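Local coordinates for multi-copper Oxidase CueO (Ochrobactrum, PDB 6EVG), which catalyses the laccase-type, copper-dependent oxidation of phenolic substrates with dioxygen and is active towards lignin model compounds and lignosulfonate, at residues V37-Q42 with L78-G83; H234-D239 with D283-G288; P189-L194 with S397-A402; E50-A55 with R179-D184. All blocks are in the same frame, centred on the assembly; numbering follows the deposited sequence.

Overall arrangement
The four contacts sample a three-domain multicopper oxidase built from cupredoxin-like beta sandwiches. Contact 1 pairs strands 36-46 and 75-82 of the first domain. Contact 2 pairs strands 233-237 and 282-287 of the second, on the opposite side of the chain's centre, with centres 35 Å apart. Contact 4 joins these domains: its segment 50-55 reaches strand 54-59, the sheet neighbour of strand 36-46, while 179-184 follows strand 170-178. The segments of contacts 1 and 4 alternate along the chain. Contact 3 closes a long loop, within which contact 2 is nested, and brings helix 191-196 close to the copper-binding third domain. A salt bridge from Arg179 to Asp193 connects contacts 3 and 4.

Contact 1. Residues V37-Q42 with L78-G83; sequences VKLKVQ and LSVENG
Val37 to Val41 pair one for one with Leu78 to Asn82 as parallel strands, their short axes approaching to 4.7 Å at an angle of 20°. They belong to a mixed sheet of the first cupredoxin-like domain. The backbone bonds alternate in the parallel pattern: Val37 O accepts from Ser79 N, Ser79 O from Leu39 N, Leu39 O from Glu81 N, and Glu81 O from Val41 N at 2.8 Å. The series ends where Gly83 N, just past the strand, donates to Val41 O with an N-H...O angle of 137°, more bent than in the other four bonds.

Side chains alternate between two chemically distinct faces. On the buried one, Val37 CB meets Leu78 CD2 at 4.2 Å. Farther on, Val41 CG2 reaches Val80 CG1 at 4.3 Å, next to Leu39, whose CD1 lies 4.4 Å from Val80 CG2. Trp92 of strand 91-93, in the other sheet of the domain, packs on Leu39, Leu78 and Val80, consistent with a sandwich interior. Asn82 is buried on this face too, with its ND2 bonded to Glu86 O and Ile109 O and its OD1 to Met84 N.

Lys38, Ser79, Lys40 and Glu81 occupy the other face. Lys40 and Glu81 both set CG anti to the backbone N and continue extended, which lays them side by side, pointing the same way. Their charged ends stop short of a salt bridge, with Lys40 NZ 4.3 Å from Glu81 OE2.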
loop_
_atom_site.group_PDB
_atom_site.type_symbol
_atom_site.label_atom_id
_atom_site.label_comp_id
_atom_site.label_asym_id
_atom_site.label_seq_id
_atom_site.Cartn_x
_atom_site.Cartn_y
_atom_site.Cartn_z
ATOM N N VAL A 37 16.958 11.953 -5.951
ATOM C CA VAL A 37 15.611 11.793 -6.500
ATOM C C VAL A 37 14.775 12.954 -5.989
ATOM O O VAL A 37 14.572 13.064 -4.777
ATOM C CB VAL A 37 15.021 10.445 -6.082
ATOM C CG1 VAL A 37 13.533 10.350 -6.487
ATOM C CG2 VAL A 37 15.784 9.287 -6.698
ATOM N N LYS A 38 14.251 13.772 -6.895
ATOM C CA LYS A 38 13.471 14.941 -6.513
ATOM C C LYS A 38 11.968 14.668 -6.577
ATOM O O LYS A 38 11.452 14.188 -7.603
ATOM C CB LYS A 38 13.839 16.101 -7.437
ATOM C CG LYS A 38 15.260 16.597 -7.310
ATOM C CD LYS A 38 15.653 17.745 -8.254
ATOM C CE LYS A 38 17.133 18.014 -8.145
ATOM N NZ LYS A 38 17.474 19.154 -9.014
ATOM N N LEU A 39 11.278 14.941 -5.454
ATOM C CA LEU A 39 9.836 14.661 -5.308
ATOM C C LEU A 39 9.154 15.900 -4.780
ATOM O O LEU A 39 9.357 16.294 -3.650
ATOM C CB LEU A 39 9.631 13.522 -4.312
ATOM C CG LEU A 39 10.338 12.205 -4.666
ATOM C CD1 LEU A 39 10.273 11.242 -3.457
ATOM C CD2 LEU A 39 9.691 11.550 -5.892
ATOM N N LYS A 40 8.295 16.532 -5.570
ATOM C CA LYS A 40 7.642 17.774 -5.206
ATOM C C LYS A 40 6.147 17.506 -5.034
ATOM O O LYS A 40 5.446 17.171 -5.999
ATOM C CB LYS A 40 7.885 18.860 -6.244
ATOM C CG LYS A 40 7.210 20.198 -5.837
ATOM C CD LYS A 40 7.392 21.275 -6.870
ATOM C CE LYS A 40 6.600 22.540 -6.530
ATOM N NZ LYS A 40 6.962 23.561 -7.552
ATOM N N VAL A 41 5.667 17.686 -3.813
ATOM C CA VAL A 41 4.241 17.501 -3.491
ATOM C C VAL A 41 3.520 18.798 -3.846
ATOM O O VAL A 41 3.970 19.899 -3.462
ATOM C CB VAL A 41 4.070 17.125 -2.003
ATOM C CG1 VAL A 41 2.616 16.872 -1.729
ATOM C CG2 VAL A 41 4.956 15.921 -1.645
ATOM N N GLN A 42 2.391 18.699 -4.544
ATOM C CA GLN A 42 1.744 19.855 -5.091
ATOM C C GLN A 42 0.264 19.620 -5.324
ATOM O O GLN A 42 -0.144 18.500 -5.596
ATOM C CB GLN A 42 2.404 20.254 -6.421
ATOM C CG GLN A 42 2.352 19.120 -7.451
ATOM C CD GLN A 42 3.320 19.343 -8.610
ATOM O OE1 GLN A 42 2.894 19.797 -9.673
ATOM N NE2 GLN A 42 4.589 18.994 -8.445
ATOM N N LEU A 78 16.566 11.355 -0.994
ATOM C CA LEU A 78 15.148 11.511 -1.347
ATOM C C LEU A 78 14.769 12.944 -1.013
ATOM O O LEU A 78 14.495 13.277 0.133
ATOM C CB LEU A 78 14.298 10.483 -0.596
ATOM C CG LEU A 78 14.606 9.021 -0.929
ATOM C CD1 LEU A 78 13.876 8.068 -0.007
ATOM C CD2 LEU A 78 14.294 8.679 -2.382
ATOM N N SER A 79 14.852 13.803 -2.032
ATOM C CA SER A 79 14.693 15.240 -1.867
ATOM C C SER A 79 13.243 15.602 -2.029
ATOM O O SER A 79 12.745 15.698 -3.175
ATOM C CB SER A 79 15.543 15.992 -2.861
ATOM O OG SER A 79 15.416 17.366 -2.706
ATOM N N VAL A 80 12.522 15.829 -0.918
ATOM C CA VAL A 80 11.090 16.070 -0.910
ATOM C C VAL A 80 10.840 17.561 -0.734
ATOM O O VAL A 80 11.294 18.174 0.233
ATOM C CB VAL A 80 10.388 15.293 0.197
ATOM C CG1 VAL A 80 8.872 15.499 0.126
ATOM C CG2 VAL A 80 10.732 13.795 0.122
ATOM N N GLU A 81 10.129 18.185 -1.628
ATOM C CA GLU A 81 9.727 19.588 -1.508
ATOM C C GLU A 81 8.221 19.667 -1.311
ATOM O O GLU A 81 7.464 19.037 -2.068
ATOM C CB GLU A 81 10.093 20.332 -2.770
ATOM C CG GLU A 81 9.684 21.754 -2.815
ATOM C CD GLU A 81 10.142 22.534 -4.038
ATOM O OE1 GLU A 81 10.956 22.068 -4.832
ATOM O OE2 GLU A 81 9.694 23.675 -4.195
ATOM N N ASN A 82 7.793 20.426 -0.308
ATOM C CA ASN A 82 6.380 20.671 -0.082
ATOM C C ASN A 82 5.955 21.916 -0.775
ATOM O O ASN A 82 6.203 23.028 -0.306
ATOM C CB ASN A 82 6.075 20.745 1.407
ATOM C CG ASN A 82 4.608 20.939 1.679
ATOM O OD1 ASN A 82 3.793 20.926 0.733
ATOM N ND2 ASN A 82 4.207 21.070 2.936
ATOM N N GLY A 83 5.355 21.783 -1.967
ATOM C CA GLY A 83 4.849 22.881 -2.698
ATOM C C GLY A 83 3.424 23.289 -2.381
ATOM O O GLY A 83 2.825 24.073 -3.111
#

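Contact 2. Residues H234-D239 with D283-G288; sequences HVRLSD and DLLTYG
The side chains of His234 and Tyr287 cross at about a right angle, and the closest side-chain approach is His234 CB to Tyr287 CD2, 3.7 Å. Contacts outside the pair hold both groups. His234 ND1 bonds to Thr263 OG1 and NE2 to Asp290 OD1, while Tyr287 makes a cation-pi contact with Arg261. The third flat group, the Arg236 guanidinium, is approached obliquely by Leu285 CD1, 3.7 Å from NH2, and Arg236 NE is salt-bridged to Asp295.

They belong to an antiparallel strand pair of the second cupredoxin-like domain, its axes 149° apart. Arg236 and Leu285 form its hydrogen-bonded pair, each donating its N to the other's O. On the opposite face, Leu284 CD1 meets Leu237 CD2 at 4.0 Å and Val235 CB at 4.1 Å.

Hydroxyls join in at both ends. Thr286 OG1, anti to its own backbone N (chi1 -178°), accepts from His234 N at 2.9 Å with a nearly straight angle of 175°, and donates to Tyr287 O. A valine here would probably leave His234 N without its acceptor and Tyr287 O without that donor. Beside it, Tyr287 N donates to His234 O at 3.1 Å. At the far end Ser238 OG receives Asp283 N at 3.0 Å, and Ser238 N returns a bond to Asp283 O.

Thus at each end one backbone bond remains, and a side-chain hydroxyl accepts the amide that would otherwise pair with a carbonyl.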
loop_
_atom_site.group_PDB
_atom_site.type_symbol
_atom_site.label_atom_id
_atom_site.label_comp_id
_atom_site.label_asym_id
_atom_site.label_seq_id
_atom_site.Cartn_x
_atom_site.Cartn_y
_atom_site.Cartn_z
ATOM N N HIS A 234 -10.991 -7.377 -4.796
ATOM C CA HIS A 234 -10.975 -8.831 -4.836
ATOM C C HIS A 234 -10.961 -9.146 -6.345
ATOM O O HIS A 234 -12.042 -9.231 -6.956
ATOM C CB HIS A 234 -12.200 -9.421 -4.126
ATOM C CG HIS A 234 -12.414 -8.926 -2.739
ATOM N ND1 HIS A 234 -11.710 -9.402 -1.646
ATOM C CD2 HIS A 234 -13.261 -7.980 -2.281
ATOM C CE1 HIS A 234 -12.134 -8.748 -0.560
ATOM N NE2 HIS A 234 -13.083 -7.890 -0.923
ATOM N N VAL A 235 -9.771 -9.248 -6.919
ATOM C CA VAL A 235 -9.623 -9.111 -8.358
ATOM C C VAL A 235 -9.482 -10.430 -9.076
ATOM O O VAL A 235 -8.777 -11.334 -8.614
ATOM C CB VAL A 235 -8.466 -8.154 -8.757
ATOM C CG1 VAL A 235 -8.630 -6.790 -8.127
ATOM C CG2 VAL A 235 -7.132 -8.708 -8.464
ATOM N N ARG A 236 -10.114 -10.520 -10.229
ATOM C CA ARG A 236 -9.936 -11.658 -11.142
ATOM C C ARG A 236 -9.846 -11.105 -12.548
ATOM O O ARG A 236 -10.259 -9.976 -12.818
ATOM C CB ARG A 236 -11.100 -12.694 -11.045
ATOM C CG ARG A 236 -12.429 -12.154 -11.537
ATOM C CD ARG A 236 -13.397 -13.276 -11.849
ATOM N NE ARG A 236 -14.697 -12.798 -12.228
ATOM C CZ ARG A 236 -15.540 -13.409 -13.028
ATOM N NH1 ARG A 236 -15.192 -14.490 -13.695
ATOM N NH2 ARG A 236 -16.717 -12.841 -13.270
ATOM N N LEU A 237 -9.452 -11.992 -13.481
ATOM C CA LEU A 237 -9.675 -11.714 -14.892
ATOM C C LEU A 237 -10.999 -12.334 -15.339
ATOM O O LEU A 237 -11.496 -13.287 -14.736
ATOM C CB LEU A 237 -8.508 -12.265 -15.742
ATOM C CG LEU A 237 -7.214 -11.430 -15.589
ATOM C CD1 LEU A 237 -5.911 -11.959 -16.069
ATOM C CD2 LEU A 237 -7.324 -9.999 -16.020
ATOM N N SER A 238 -11.621 -11.717 -16.326
ATOM C CA SER A 238 -12.975 -12.064 -16.744
ATOM C C SER A 238 -13.056 -13.502 -17.300
ATOM O O SER A 238 -14.187 -14.046 -17.326
ATOM C CB SER A 238 -13.515 -11.055 -17.724
ATOM O OG SER A 238 -12.705 -10.924 -18.839
ATOM N N ASP A 239 -11.969 -14.076 -17.776
ATOM C CA ASP A 239 -11.934 -15.471 -18.190
ATOM C C ASP A 239 -11.287 -16.361 -17.152
ATOM O O ASP A 239 -10.955 -17.535 -17.450
ATOM C CB ASP A 239 -11.284 -15.620 -19.550
ATOM C CG ASP A 239 -9.865 -15.239 -19.577
ATOM O OD1 ASP A 239 -9.214 -14.921 -18.542
ATOM O OD2 ASP A 239 -9.357 -15.213 -20.741
ATOM N N ASP A 283 -10.802 -8.657 -19.224
ATOM C CA ASP A 283 -11.034 -7.540 -18.284
ATOM C C ASP A 283 -10.604 -7.912 -16.877
ATOM O O ASP A 283 -10.815 -9.025 -16.425
ATOM C CB ASP A 283 -12.522 -7.167 -18.284
ATOM C CG ASP A 283 -12.980 -6.632 -19.633
ATOM O OD1 ASP A 283 -12.249 -5.928 -20.297
ATOM O OD2 ASP A 283 -14.113 -6.965 -20.040
ATOM N N LEU A 284 -10.029 -6.945 -16.170
ATOM C CA LEU A 284 -9.788 -7.066 -14.722
ATOM C C LEU A 284 -11.017 -6.574 -14.007
ATOM O O LEU A 284 -11.507 -5.472 -14.284
ATOM C CB LEU A 284 -8.561 -6.223 -14.330
ATOM C CG LEU A 284 -8.052 -6.418 -12.918
ATOM C CD1 LEU A 284 -7.390 -7.774 -12.711
ATOM C CD2 LEU A 284 -7.054 -5.302 -12.546
ATOM N N LEU A 285 -11.539 -7.425 -13.122
ATOM C CA LEU A 285 -12.769 -7.217 -12.389
ATOM C C LEU A 285 -12.524 -7.277 -10.896
ATOM O O LEU A 285 -11.562 -7.934 -10.459
ATOM C CB LEU A 285 -13.812 -8.313 -12.695
ATOM C CG LEU A 285 -14.082 -8.527 -14.212
ATOM C CD1 LEU A 285 -15.084 -9.688 -14.363
ATOM C CD2 LEU A 285 -14.665 -7.313 -14.857
ATOM N N THR A 286 -13.377 -6.635 -10.091
ATOM C CA THR A 286 -13.350 -6.821 -8.643
ATOM C C THR A 286 -14.754 -7.054 -8.104
ATOM O O THR A 286 -15.699 -6.388 -8.532
ATOM C CB THR A 286 -12.767 -5.570 -7.904
ATOM O OG1 THR A 286 -12.729 -5.836 -6.481
ATOM C CG2 THR A 286 -13.465 -4.270 -8.229
ATOM N N TYR A 287 -14.870 -7.875 -7.068
ATOM C CA TYR A 287 -16.140 -7.851 -6.329
ATOM C C TYR A 287 -16.358 -6.412 -5.826
ATOM O O TYR A 287 -15.422 -5.708 -5.426
ATOM C CB TYR A 287 -16.141 -8.768 -5.118
ATOM C CG TYR A 287 -16.200 -10.264 -5.396
ATOM C CD1 TYR A 287 -17.059 -10.810 -6.328
ATOM C CD2 TYR A 287 -15.503 -11.124 -4.611
ATOM C CE1 TYR A 287 -17.178 -12.153 -6.509
ATOM C CE2 TYR A 287 -15.602 -12.528 -4.760
ATOM C CZ TYR A 287 -16.452 -13.018 -5.739
ATOM O OH TYR A 287 -16.557 -14.379 -5.901
ATOM N N GLY A 288 -17.619 -5.957 -5.821
ATOM C CA GLY A 288 -17.944 -4.596 -5.442
ATOM C C GLY A 288 -18.032 -4.382 -3.965
ATOM O O GLY A 288 -18.220 -3.221 -3.540
#

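Contact 3. Residues P189-L194 with S397-A402; sequences PDIMDL and SGVEMA
Leu194 and Val399 bring the first turn of helix 191-196 against an irregular segment, with their CA atoms 7.5 Å apart. Apolar branches carry the contact. Val399 CG2 is touched by Leu194 CD1 at 4.1 Å, and both CG1 and CD1 of Ile191 come equally near it. Leu347 of helix 341-348 touches Ile191 and Val399 as well, covering this cluster. Leu194 CD1 also presses on Ser397, at 3.6 Å from both CB and OG.

That serine forms an ST turn: with OG between its backbone N and carbonyl carbon (chi1 68°), it accepts from Val399 N at 3.1 Å, and it bonds to Ala394 O too. An alanine here removes OG, and Val399 N would probably lose this acceptor and Ala394 O its bond to the serine, setting the turn free to shift.

The helix start opposite is fixed by a capping box, in which Asp193 N donates to Asp190 OD1 at 3.0 Å and Asp190 N to Asp193 OD2. Helix 191-196 follows strand 170-178 of the second cupredoxin-like domain, whereas 397-402 belongs to the copper-binding third domain, so the contact bridges the two.

Met401, extended beyond CG, brings CE to 3.6 Å from Leu194 O, a buried carbonyl with no polar partner. The Met401 side chain also touches His495, which with His434 and Cys490 ligates a copper ion, and lies about 6 Å from the metal.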
loop_
_atom_site.group_PDB
_atom_site.type_symbol
_atom_site.label_atom_id
_atom_site.label_comp_id
_atom_site.label_asym_id
_atom_site.label_seq_id
_atom_site.Cartn_x
_atom_site.Cartn_y
_atom_site.Cartn_z
ATOM N N PRO A 189 -16.109 13.399 3.936
ATOM C CA PRO A 189 -16.668 12.233 4.623
ATOM C C PRO A 189 -17.751 12.646 5.629
ATOM O O PRO A 189 -17.647 13.640 6.297
ATOM C CB PRO A 189 -15.474 11.678 5.380
ATOM C CG PRO A 189 -14.571 12.872 5.593
ATOM C CD PRO A 189 -14.728 13.638 4.332
ATOM N N ASP A 190 -18.777 11.812 5.713
ATOM C CA ASP A 190 -19.798 11.954 6.724
ATOM C C ASP A 190 -19.547 10.941 7.828
ATOM O O ASP A 190 -18.551 10.239 7.865
ATOM C CB ASP A 190 -21.170 11.866 6.101
ATOM C CG ASP A 190 -21.518 10.540 5.520
ATOM O OD1 ASP A 190 -20.952 9.480 5.914
ATOM O OD2 ASP A 190 -22.446 10.544 4.637
ATOM N N ILE A 191 -20.455 10.934 8.833
ATOM C CA ILE A 191 -20.191 10.114 10.022
ATOM C C ILE A 191 -20.133 8.633 9.669
ATOM O O ILE A 191 -19.316 7.878 10.260
ATOM C CB ILE A 191 -21.172 10.397 11.165
ATOM C CG1 ILE A 191 -20.632 9.769 12.518
ATOM C CG2 ILE A 191 -22.619 10.090 10.835
ATOM C CD1 ILE A 191 -21.093 10.413 13.819
ATOM N N MET A 192 -20.947 8.183 8.733
ATOM C CA MET A 192 -20.866 6.801 8.282
ATOM C C MET A 192 -19.545 6.493 7.609
ATOM O O MET A 192 -19.022 5.393 7.766
ATOM C CB MET A 192 -22.057 6.448 7.374
ATOM C CG MET A 192 -23.334 6.239 8.193
ATOM S SD MET A 192 -23.346 4.776 9.252
ATOM C CE MET A 192 -23.726 3.432 8.130
ATOM N N ASP A 193 -19.008 7.439 6.849
ATOM C CA ASP A 193 -17.662 7.273 6.226
ATOM C C ASP A 193 -16.595 7.172 7.281
ATOM O O ASP A 193 -15.654 6.377 7.148
ATOM C CB ASP A 193 -17.336 8.417 5.286
ATOM C CG ASP A 193 -18.284 8.536 4.125
ATOM O OD1 ASP A 193 -18.707 7.488 3.550
ATOM O OD2 ASP A 193 -18.577 9.692 3.718
ATOM N N LEU A 194 -16.707 7.971 8.334
ATOM C CA LEU A 194 -15.671 7.893 9.391
ATOM C C LEU A 194 -15.777 6.541 10.102
ATOM O O LEU A 194 -14.763 5.941 10.481
ATOM C CB LEU A 194 -15.786 9.035 10.395
ATOM C CG LEU A 194 -15.507 10.396 9.850
ATOM C CD1 LEU A 194 -15.672 11.465 10.950
ATOM C CD2 LEU A 194 -14.121 10.498 9.160
ATOM N N SER A 397 -14.736 15.763 14.795
ATOM C CA SER A 397 -16.004 15.054 14.659
ATOM C C SER A 397 -16.553 14.504 15.956
ATOM O O SER A 397 -17.745 14.169 16.013
ATOM C CB SER A 397 -15.835 13.910 13.654
ATOM O OG SER A 397 -14.983 12.906 14.166
ATOM N N GLY A 398 -15.673 14.243 16.916
ATOM C CA GLY A 398 -16.069 13.436 18.093
ATOM C C GLY A 398 -15.958 11.961 17.966
ATOM O O GLY A 398 -16.055 11.259 18.977
ATOM N N VAL A 399 -15.751 11.456 16.748
ATOM C CA VAL A 399 -15.613 10.027 16.569
ATOM C C VAL A 399 -14.244 9.616 17.066
ATOM O O VAL A 399 -13.232 10.285 16.753
ATOM C CB VAL A 399 -15.746 9.690 15.046
ATOM C CG1 VAL A 399 -15.418 8.251 14.772
ATOM C CG2 VAL A 399 -17.114 10.092 14.508
ATOM N N GLU A 400 -14.150 8.506 17.775
ATOM C CA GLU A 400 -12.894 7.973 18.266
ATOM C C GLU A 400 -12.856 6.476 18.087
ATOM O O GLU A 400 -13.876 5.794 18.280
ATOM C CB GLU A 400 -12.631 8.335 19.736
ATOM C CG GLU A 400 -12.629 9.841 20.089
ATOM C CD GLU A 400 -12.411 10.110 21.584
ATOM O OE1 GLU A 400 -12.440 9.187 22.407
ATOM O OE2 GLU A 400 -12.305 11.272 21.967
ATOM N N MET A 401 -11.686 5.935 17.785
ATOM C CA MET A 401 -11.430 4.502 17.717
ATOM C C MET A 401 -10.065 4.251 18.326
ATOM O O MET A 401 -9.294 5.198 18.646
ATOM C CB MET A 401 -11.484 4.031 16.254
ATOM C CG MET A 401 -12.814 4.180 15.651
ATOM S SD MET A 401 -12.853 3.506 13.970
ATOM C CE MET A 401 -14.461 3.965 13.500
ATOM N N ALA A 402 -9.691 3.007 18.455
ATOM C CA ALA A 402 -8.422 2.634 19.074
ATOM C C ALA A 402 -7.919 1.333 18.515
ATOM O O ALA A 402 -8.698 0.445 18.116
ATOM C CB ALA A 402 -8.547 2.493 20.596
#

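Contact 4. Residues E50-A55 with R179-D184; sequences EGSEAA and RVIEGD
Glu53 O is approached from several directions. Gly183 N donates to it at 3.1 Å, in the carbonyl plane and on a lone pair, with an N-H...O angle of 159°. The CA-H of Glu182 also points at this oxygen. Glu182 OE2 lies only 3.2 Å from Glu53 O, a pair of acceptors rather than a bond. The other carboxylate oxygen, Glu182 OE1, accepts a weak bond from Glu53 N at 3.3 Å. A bend at chi2 (70°) turns CD of Glu182 back towards Glu53. Glu182 OE1 also makes a close contact with Ser52 CB, at 3.1 Å.

Ala55 N closes the next link by donating to Gly183 O at 3.0 Å. Together with Gly183 N to Glu53 O, it defines a single beta bridge between Ala54 and Gly183. Strand 54-59 lies at one edge of its sheet in the first cupredoxin-like domain, and here Ala54 and the residues next to it are met by the loop after strand 170-178 of the second, making a surface connection between domains. Gly183 has backbone angles (phi 113°) at which a side chain would jam against the preceding carbonyl oxygen.

A water spans the other end. It donates to Ile181 O at 2.7 Å and is hydrogen-bonded to Ser52 OG, which has a further partner in Glu49 O. Ile181 CD1 packs against the same hydroxyl oxygen, Ser52 OG, at 3.8 Å. Outside the segments, Arg45 forms salt bridges to both Glu53 OE1 and Asp184 OD1, one acid from each side of the contact.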
loop_
_atom_site.group_PDB
_atom_site.type_symbol
_atom_site.label_atom_id
_atom_site.label_comp_id
_atom_site.label_asym_id
_atom_site.label_seq_id
_atom_site.Cartn_x
_atom_site.Cartn_y
_atom_site.Cartn_z
ATOM N N GLU A 50 -12.672 11.423 -19.524
ATOM C CA GLU A 50 -12.787 12.420 -20.576
ATOM C C GLU A 50 -13.929 13.323 -20.319
ATOM O O GLU A 50 -15.018 12.825 -19.940
ATOM C CB GLU A 50 -12.992 11.732 -21.928
ATOM C CG GLU A 50 -13.034 12.631 -23.166
ATOM C CD GLU A 50 -12.703 11.816 -24.415
ATOM O OE1 GLU A 50 -13.591 11.035 -24.836
ATOM O OE2 GLU A 50 -11.554 11.911 -24.917
ATOM N N GLY A 51 -13.629 14.599 -20.380
ATOM C CA GLY A 51 -14.627 15.639 -20.244
ATOM C C GLY A 51 -14.736 16.240 -18.884
ATOM O O GLY A 51 -15.453 17.198 -18.770
ATOM N N SER A 52 -14.033 15.742 -17.889
ATOM C CA SER A 52 -14.201 16.279 -16.566
ATOM C C SER A 52 -12.832 16.392 -15.894
ATOM O O SER A 52 -11.847 15.844 -16.335
ATOM C CB SER A 52 -15.076 15.396 -15.726
ATOM O OG SER A 52 -14.678 14.077 -15.730
ATOM N N GLU A 53 -12.838 17.148 -14.788
ATOM C CA GLU A 53 -11.631 17.334 -13.990
ATOM C C GLU A 53 -12.057 17.649 -12.551
ATOM O O GLU A 53 -13.143 18.211 -12.333
ATOM C CB GLU A 53 -11.005 18.502 -14.686
ATOM C CG GLU A 53 -9.705 18.870 -14.272
ATOM C CD GLU A 53 -9.266 20.192 -14.969
ATOM O OE1 GLU A 53 -9.643 21.325 -14.567
ATOM O OE2 GLU A 53 -8.600 20.068 -15.984
ATOM N N ALA A 54 -11.174 17.333 -11.597
ATOM C CA ALA A 54 -11.455 17.579 -10.185
ATOM C C ALA A 54 -10.200 18.103 -9.498
ATOM O O ALA A 54 -9.066 17.848 -9.921
ATOM C CB ALA A 54 -11.945 16.346 -9.470
ATOM N N ALA A 55 -10.417 18.800 -8.381
ATOM C CA ALA A 55 -9.272 19.198 -7.532
ATOM C C ALA A 55 -8.496 17.981 -7.077
ATOM O O ALA A 55 -9.089 16.940 -6.771
ATOM C CB ALA A 55 -9.802 19.917 -6.306
ATOM N N ARG A 179 -15.542 8.928 -5.056
ATOM C CA ARG A 179 -16.902 9.444 -4.980
ATOM C C ARG A 179 -17.104 10.586 -5.987
ATOM O O ARG A 179 -18.219 10.748 -6.486
ATOM C CB ARG A 179 -17.227 9.875 -3.550
ATOM C CG ARG A 179 -18.626 10.359 -3.308
ATOM C CD ARG A 179 -19.005 10.522 -1.870
ATOM N NE ARG A 179 -18.878 9.241 -1.168
ATOM C CZ ARG A 179 -18.898 9.064 0.155
ATOM N NH1 ARG A 179 -19.105 10.099 0.946
ATOM N NH2 ARG A 179 -18.730 7.874 0.678
ATOM N N VAL A 180 -16.056 11.376 -6.208
ATOM C CA VAL A 180 -16.145 12.590 -6.996
ATOM C C VAL A 180 -15.059 12.585 -8.070
ATOM O O VAL A 180 -13.872 12.436 -7.752
ATOM C CB VAL A 180 -15.991 13.818 -6.098
ATOM C CG1 VAL A 180 -16.023 15.106 -6.924
ATOM C CG2 VAL A 180 -17.077 13.830 -5.005
ATOM N N ILE A 181 -15.479 12.760 -9.322
ATOM C CA ILE A 181 -14.553 12.923 -10.436
ATOM C C ILE A 181 -14.656 14.281 -11.124
ATOM O O ILE A 181 -13.882 14.572 -12.050
ATOM C CB ILE A 181 -14.627 11.729 -11.423
ATOM C CG1 ILE A 181 -16.040 11.556 -11.977
ATOM C CG2 ILE A 181 -14.171 10.444 -10.754
ATOM C CD1 ILE A 181 -16.631 12.582 -12.821
ATOM N N GLU A 182 -15.583 15.152 -10.702
ATOM C CA GLU A 182 -15.727 16.514 -11.241
ATOM C C GLU A 182 -16.000 17.434 -10.103
ATOM O O GLU A 182 -16.941 17.214 -9.309
ATOM C CB GLU A 182 -16.855 16.550 -12.268
ATOM C CG GLU A 182 -17.154 17.959 -12.777
ATOM C CD GLU A 182 -16.155 18.635 -13.647
ATOM O OE1 GLU A 182 -16.029 18.144 -14.757
ATOM O OE2 GLU A 182 -15.703 19.820 -13.243
ATOM N N GLY A 183 -15.232 18.516 -10.021
ATOM C CA GLY A 183 -15.462 19.530 -9.011
ATOM C C GLY A 183 -14.362 19.616 -7.997
ATOM O O GLY A 183 -13.353 18.892 -7.979
ATOM N N ASP A 184 -14.592 20.522 -7.048
ATOM C CA ASP A 184 -13.622 20.797 -6.027
ATOM C C ASP A 184 -13.837 20.155 -4.667
ATOM O O ASP A 184 -12.915 20.077 -3.867
ATOM C CB ASP A 184 -13.451 22.320 -5.859
ATOM C CG ASP A 184 -12.776 22.951 -7.080
ATOM O OD1 ASP A 184 -12.096 22.225 -7.827
ATOM O OD2 ASP A 184 -12.858 24.192 -7.259
HETATM O O HOH W 1 -12.510 13.597 -14.123
#